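Local structure of interferon gamma (Paralichthys olivaceus, 6F1E) at residues Thr10-Leu14 against Asp92-Ile96. The protein acts as a secreted homodimeric type II interferon that binds the interferon gamma receptor ifngr1 and activates macrophages and neutrophils. Residues are numbered along the deposited sequence.
Sequences TIQNL and DLNYI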
loop_
_atom_site.group_PDB
_atom_site.type_symbol
_atom_site.label_atom_id
_atom_site.label_comp_id
_atom_site.label_asym_id
_atom_site.label_seq_id
_atom_site.Cartn_x
_atom_site.Cartn_y
_atom_site.Cartn_z
ATOM N N THR A 10 -22.882 19.590 -4.579
ATOM C CA THR A 10 -21.563 20.227 -4.554
ATOM C C THR A 10 -20.623 19.641 -5.612
ATOM O O THR A 10 -19.812 20.391 -6.216
ATOM C CB THR A 10 -20.903 20.203 -3.162
ATOM O OG1 THR A 10 -21.774 20.820 -2.206
ATOM C CG2 THR A 10 -19.544 20.985 -3.179
ATOM N N ILE A 11 -20.749 18.328 -5.858
ATOM C CA ILE A 11 -19.897 17.663 -6.866
ATOM C C ILE A 11 -20.231 18.145 -8.273
ATOM O O ILE A 11 -19.322 18.484 -9.056
ATOM C CB ILE A 11 -19.988 16.115 -6.808
ATOM C CG1 ILE A 11 -19.157 15.578 -5.632
ATOM C CG2 ILE A 11 -19.518 15.466 -8.129
ATOM C CD1 ILE A 11 -19.454 14.121 -5.284
ATOM N N GLN A 12 -21.527 18.168 -8.586
ATOM C CA GLN A 12 -21.986 18.723 -9.864
ATOM C C GLN A 12 -21.455 20.143 -10.098
ATOM O O GLN A 12 -20.864 20.388 -11.140
ATOM C CB GLN A 12 -23.509 18.685 -9.977
ATOM C CG GLN A 12 -24.156 17.299 -9.816
ATOM C CD GLN A 12 -23.378 16.180 -10.496
ATOM O OE1 GLN A 12 -22.903 15.252 -9.821
ATOM N NE2 GLN A 12 -23.223 16.270 -11.836
ATOM N N ASN A 13 -21.585 21.042 -9.117
ATOM C CA ASN A 13 -21.063 22.415 -9.266
ATOM C C ASN A 13 -19.589 22.352 -9.571
ATOM O O ASN A 13 -19.091 23.081 -10.419
ATOM C CB ASN A 13 -21.242 23.306 -8.014
ATOM C CG ASN A 13 -22.694 23.435 -7.554
ATOM O OD1 ASN A 13 -23.609 22.762 -8.054
ATOM N ND2 ASN A 13 -22.902 24.289 -6.554
ATOM N N LEU A 14 -18.874 21.487 -8.873
ATOM C CA LEU A 14 -17.430 21.348 -9.132
ATOM C C LEU A 14 -17.084 20.931 -10.564
ATOM O O LEU A 14 -16.086 21.408 -11.155
ATOM C CB LEU A 14 -16.807 20.388 -8.142
ATOM C CG LEU A 14 -16.589 21.105 -6.819
ATOM C CD1 LEU A 14 -16.602 20.058 -5.718
ATOM C CD2 LEU A 14 -15.289 21.912 -6.833
ATOM N N ASP A 92 -16.396 24.680 -2.243
ATOM C CA ASP A 92 -16.901 23.390 -2.696
ATOM C C ASP A 92 -15.797 22.334 -2.517
ATOM O O ASP A 92 -16.077 21.262 -2.002
ATOM C CB ASP A 92 -17.411 23.442 -4.146
ATOM C CG ASP A 92 -18.830 24.024 -4.273
ATOM O OD1 ASP A 92 -19.589 24.031 -3.270
ATOM O OD2 ASP A 92 -19.202 24.439 -5.404
ATOM N N LEU A 93 -14.548 22.646 -2.877
ATOM C CA LEU A 93 -13.446 21.700 -2.646
ATOM C C LEU A 93 -13.280 21.462 -1.140
ATOM O O LEU A 93 -13.286 20.317 -0.685
ATOM C CB LEU A 93 -12.103 22.196 -3.237
ATOM C CG LEU A 93 -11.872 22.284 -4.759
ATOM C CD1 LEU A 93 -10.442 22.704 -5.093
ATOM C CD2 LEU A 93 -12.175 20.957 -5.436
ATOM N N ASN A 94 -13.161 22.541 -0.366
ATOM C CA ASN A 94 -12.942 22.419 1.072
ATOM C C ASN A 94 -14.066 21.631 1.692
ATOM O O ASN A 94 -13.813 20.799 2.528
ATOM C CB ASN A 94 -12.701 23.779 1.758
ATOM C CG ASN A 94 -11.243 24.285 1.579
ATOM O OD1 ASN A 94 -11.011 25.407 1.146
ATOM N ND2 ASN A 94 -10.266 23.440 1.921
ATOM N N TYR A 95 -15.295 21.790 1.219
ATOM C CA TYR A 95 -16.392 20.999 1.794
ATOM C C TYR A 95 -16.181 19.505 1.503
ATOM O O TYR A 95 -16.365 18.649 2.384
ATOM C CB TYR A 95 -17.780 21.491 1.342
ATOM C CG TYR A 95 -18.912 20.533 1.715
ATOM C CD1 TYR A 95 -19.539 20.575 2.960
ATOM C CD2 TYR A 95 -19.344 19.577 0.804
ATOM C CE1 TYR A 95 -20.580 19.683 3.272
ATOM C CE2 TYR A 95 -20.370 18.687 1.096
ATOM C CZ TYR A 95 -20.975 18.724 2.317
ATOM O OH TYR A 95 -21.966 17.775 2.532
ATOM N N ILE A 96 -15.789 19.202 0.275
ATOM C CA ILE A 96 -15.641 17.806 -0.176
ATOM C C ILE A 96 -14.411 17.165 0.546
ATOM O O ILE A 96 -14.470 16.014 1.046
ATOM C CB ILE A 96 -15.741 17.725 -1.746
ATOM C CG1 ILE A 96 -16.839 16.761 -2.145
ATOM C CG2 ILE A 96 -14.468 17.353 -2.455
ATOM C CD1 ILE A 96 -18.218 17.334 -1.918
#
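Two helical turns, 10-14 and 92-96, run obliquely antiparallel at 138°, their axes 9.9 Å apart at closest approach and their backbones nearest where Thr10 CA lies 5.9 Å from Asp92 CA. Each turn is held by its own i to i+4 bond, Leu14 N to Thr10 O (3.0 Å) and Ile96 N to Asp92 O (3.1 Å); no hydrogen bond passes between them, and the closest approaches are all between side chains. Apolar contacts form two patches. Leu14 CD2 meets Leu93 CD2 at 3.5 Å, while Ile11 CG1 lies 4.2 Å from Ile96 CD1; Ile11 and Leu93 start from CA-to-CB bonds directed away, yet their ends swing back to the partner helix. This belongs to the all-helical interferon gamma fold, in which subunits interlock into a dimer: helix 5-17 lies against helix 89-107, helix 41-64 packs on Leu93 and Ile96, and Leu136 of the second subunit touches Ile11 and Leu14, while its Leu139 reaches Ile96. Mixed contacts surround Asp92, whose side chain fits among Thr10, Asn13 and Leu14. Its carboxylate meets carbon atoms, OD1 at 3.0 Å from Thr10 CG2 and OD2 at 3.5 Å from Asn13 CB, while Asp92 CB sits 3.6 Å from Leu14 CG. The Thr10 methyl CG2 also reaches Ile96 CD1 at 4.1 Å. The Thr10 hydroxyl turns back to its own helix, where OG1 hydrogen-bonds the Arg6 carbonyl oxygen, and it merely grazes the Tyr95 ring, OG1 standing 4.1 Å from Tyr95 CD2.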